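Local coordinates for cellulose-binding protein (Saccharophagus degradans, PDB 2X32) that binds a long polyisoprenoid diphosphate (octaprenyl chain) in its YceI-like domain and is implicated in plant cell wall breakdown, at residues G97-V102 / Q120-R125. Sequence-based numbering, arbitrary orientation.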
loop_
_atom_site.group_PDB
_atom_site.type_symbol
_atom_site.label_atom_id
_atom_site.label_comp_id
_atom_site.label_asym_id
_atom_site.label_seq_id
_atom_site.Cartn_x
_atom_site.Cartn_y
_atom_site.Cartn_z
ATOM N N GLY A 97 15.999 10.211 -15.227
ATOM C CA GLY A 97 16.674 8.939 -15.002
ATOM C C GLY A 97 17.358 8.799 -13.627
ATOM O O GLY A 97 17.744 7.699 -13.261
ATOM N N GLU A 98 17.510 9.895 -12.888
ATOM C CA GLU A 98 18.174 9.874 -11.581
ATOM C C GLU A 98 17.195 9.359 -10.511
ATOM O O GLU A 98 15.997 9.645 -10.559
ATOM C CB GLU A 98 18.635 11.299 -11.220
ATOM C CG GLU A 98 19.461 11.459 -9.894
ATOM C CD GLU A 98 19.912 12.926 -9.547
ATOM O OE1 GLU A 98 19.649 13.938 -10.272
ATOM O OE2 GLU A 98 20.579 13.052 -8.473
ATOM N N ASP A 99 17.725 8.660 -9.513
ATOM C CA ASP A 99 16.971 8.254 -8.340
ATOM C C ASP A 99 17.509 8.898 -7.077
ATOM O O ASP A 99 18.607 9.470 -7.058
ATOM C CB ASP A 99 17.047 6.753 -8.170
ATOM C CG ASP A 99 18.285 6.318 -7.399
ATOM O OD1 ASP A 99 19.448 6.773 -7.653
ATOM O OD2 ASP A 99 18.097 5.511 -6.545
ATOM N N MET A 100 16.728 8.808 -6.030
ATOM C CA MET A 100 17.174 9.160 -4.699
ATOM C C MET A 100 16.450 8.275 -3.717
ATOM O O MET A 100 15.330 7.795 -3.985
ATOM C CB MET A 100 16.925 10.626 -4.386
ATOM C CG MET A 100 15.470 11.019 -4.470
ATOM S SD MET A 100 15.345 12.791 -4.308
ATOM C CE MET A 100 13.549 12.916 -4.110
ATOM N N LEU A 101 17.084 8.043 -2.587
ATOM C CA LEU A 101 16.481 7.362 -1.439
ATOM C C LEU A 101 15.884 8.410 -0.511
ATOM O O LEU A 101 16.561 9.425 -0.178
ATOM C CB LEU A 101 17.541 6.568 -0.683
ATOM C CG LEU A 101 18.255 5.527 -1.463
ATOM C CD1 LEU A 101 19.378 4.837 -0.557
ATOM C CD2 LEU A 101 17.253 4.526 -2.006
ATOM N N VAL A 102 14.683 8.156 -0.019
ATOM C CA VAL A 102 14.010 9.077 0.911
ATOM C C VAL A 102 13.588 8.274 2.121
ATOM O O VAL A 102 12.868 7.308 1.980
ATOM C CB VAL A 102 12.756 9.735 0.242
ATOM C CG1 VAL A 102 12.120 10.840 1.124
ATOM C CG2 VAL A 102 13.096 10.341 -1.124
ATOM N N GLN A 120 12.150 3.337 3.755
ATOM C CA GLN A 120 12.901 4.062 2.768
ATOM C C GLN A 120 12.245 3.821 1.400
ATOM O O GLN A 120 11.920 2.665 1.055
ATOM C CB GLN A 120 14.340 3.528 2.748
ATOM C CG GLN A 120 15.248 4.329 1.981
ATOM C CD GLN A 120 16.696 3.832 2.275
ATOM O OE1 GLN A 120 17.041 2.712 1.857
ATOM N NE2 GLN A 120 17.484 4.560 3.083
ATOM N N LEU A 121 12.025 4.919 0.696
ATOM C CA LEU A 121 11.443 4.896 -0.647
ATOM C C LEU A 121 12.497 5.233 -1.668
ATOM O O LEU A 121 13.447 5.980 -1.401
ATOM C CB LEU A 121 10.284 5.866 -0.789
ATOM C CG LEU A 121 9.173 5.672 0.255
ATOM C CD1 LEU A 121 8.033 6.738 0.023
ATOM C CD2 LEU A 121 8.577 4.261 0.273
ATOM N N ASN A 122 12.345 4.608 -2.845
ATOM C CA ASN A 122 13.111 4.924 -4.006
ATOM C C ASN A 122 12.250 5.816 -4.894
ATOM O O ASN A 122 11.107 5.466 -5.204
ATOM C CB ASN A 122 13.523 3.661 -4.767
ATOM C CG ASN A 122 14.480 3.969 -5.874
ATOM O OD1 ASN A 122 14.066 4.436 -6.969
ATOM N ND2 ASN A 122 15.805 3.758 -5.620
ATOM N N VAL A 123 12.775 6.992 -5.223
ATOM C CA VAL A 123 12.108 7.918 -6.101
ATOM C C VAL A 123 12.980 8.132 -7.326
ATOM O O VAL A 123 14.140 8.535 -7.196
ATOM C CB VAL A 123 11.860 9.264 -5.416
ATOM C CG1 VAL A 123 11.145 10.281 -6.419
ATOM C CG2 VAL A 123 11.067 9.076 -4.101
ATOM N N GLN A 124 12.441 7.861 -8.493
ATOM C CA GLN A 124 13.196 8.024 -9.734
ATOM C C GLN A 124 12.414 8.892 -10.694
ATOM O O GLN A 124 11.192 8.682 -10.894
ATOM C CB GLN A 124 13.496 6.675 -10.369
ATOM C CG GLN A 124 14.417 6.814 -11.597
ATOM C CD GLN A 124 14.730 5.475 -12.286
ATOM O OE1 GLN A 124 13.937 4.527 -12.275
ATOM N NE2 GLN A 124 15.869 5.451 -12.924
ATOM N N ARG A 125 13.095 9.870 -11.298
ATOM C CA ARG A 125 12.466 10.691 -12.322
ATOM C C ARG A 125 12.497 9.969 -13.669
ATOM O O ARG A 125 13.549 9.509 -14.128
ATOM C CB ARG A 125 13.130 12.065 -12.473
ATOM C CG ARG A 125 12.459 12.876 -13.556
ATOM C CD ARG A 125 13.004 14.272 -13.703
ATOM N NE ARG A 125 12.615 15.106 -12.555
ATOM C CZ ARG A 125 11.400 15.598 -12.359
ATOM N NH1 ARG A 125 10.403 15.409 -13.231
ATOM N NH2 ARG A 125 11.148 16.279 -11.245
#
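Val102 and Leu121, like Met100 and Val123, are hydrogen-bonded pairs of an antiparallel beta hairpin, strands 99-109 and 115-125, joined here at the ends remote from its turn, in the antiparallel barrel of the YceI-like, lipocalin-like fold. Backbone bonds hold each pair in both directions, the straightest running from Val123 N to Met100 O (3.0 Å, 175°). Apolar residues suit the face bearing these four: Leu121 and Val123 touch the bound octaprenyl chain, and CG2 of Val102 meets CG2 of Val123 at 3.8 Å, the two side chains crossing obliquely. Met100 lies alongside Val123, its CG 4.1 Å from Val123 CB, while helix 88-92 packs against the methionine. The other face, with Asp99, Leu101, Asn122 and Gln124, points away from the lipid and is more polar. CG of Asn122 stands anti to the backbone N (chi1 -172°), and ND2 donates a bent hydrogen bond (135°) diagonally to the anti lone pair of Asp99 OD2 at 3.0 Å. With two N-H groups, this amide can also serve Gln136 OE1 on strand 130-142, linking three strands. An alanine at Asn122 would probably leave Asp99 OD2 and Gln136 OE1 without this shared donor. Just before the strand, Gly97 has a positive phi, which glycine adopts more easily than other residues, and its N donates to Arg125 O. Gln124 is long enough to reach past its pair mate Asp99: its extended side chain lets NE2 donate a nearly straight hydrogen bond (2.9 Å) to Gly97 O, from above the carbonyl plane.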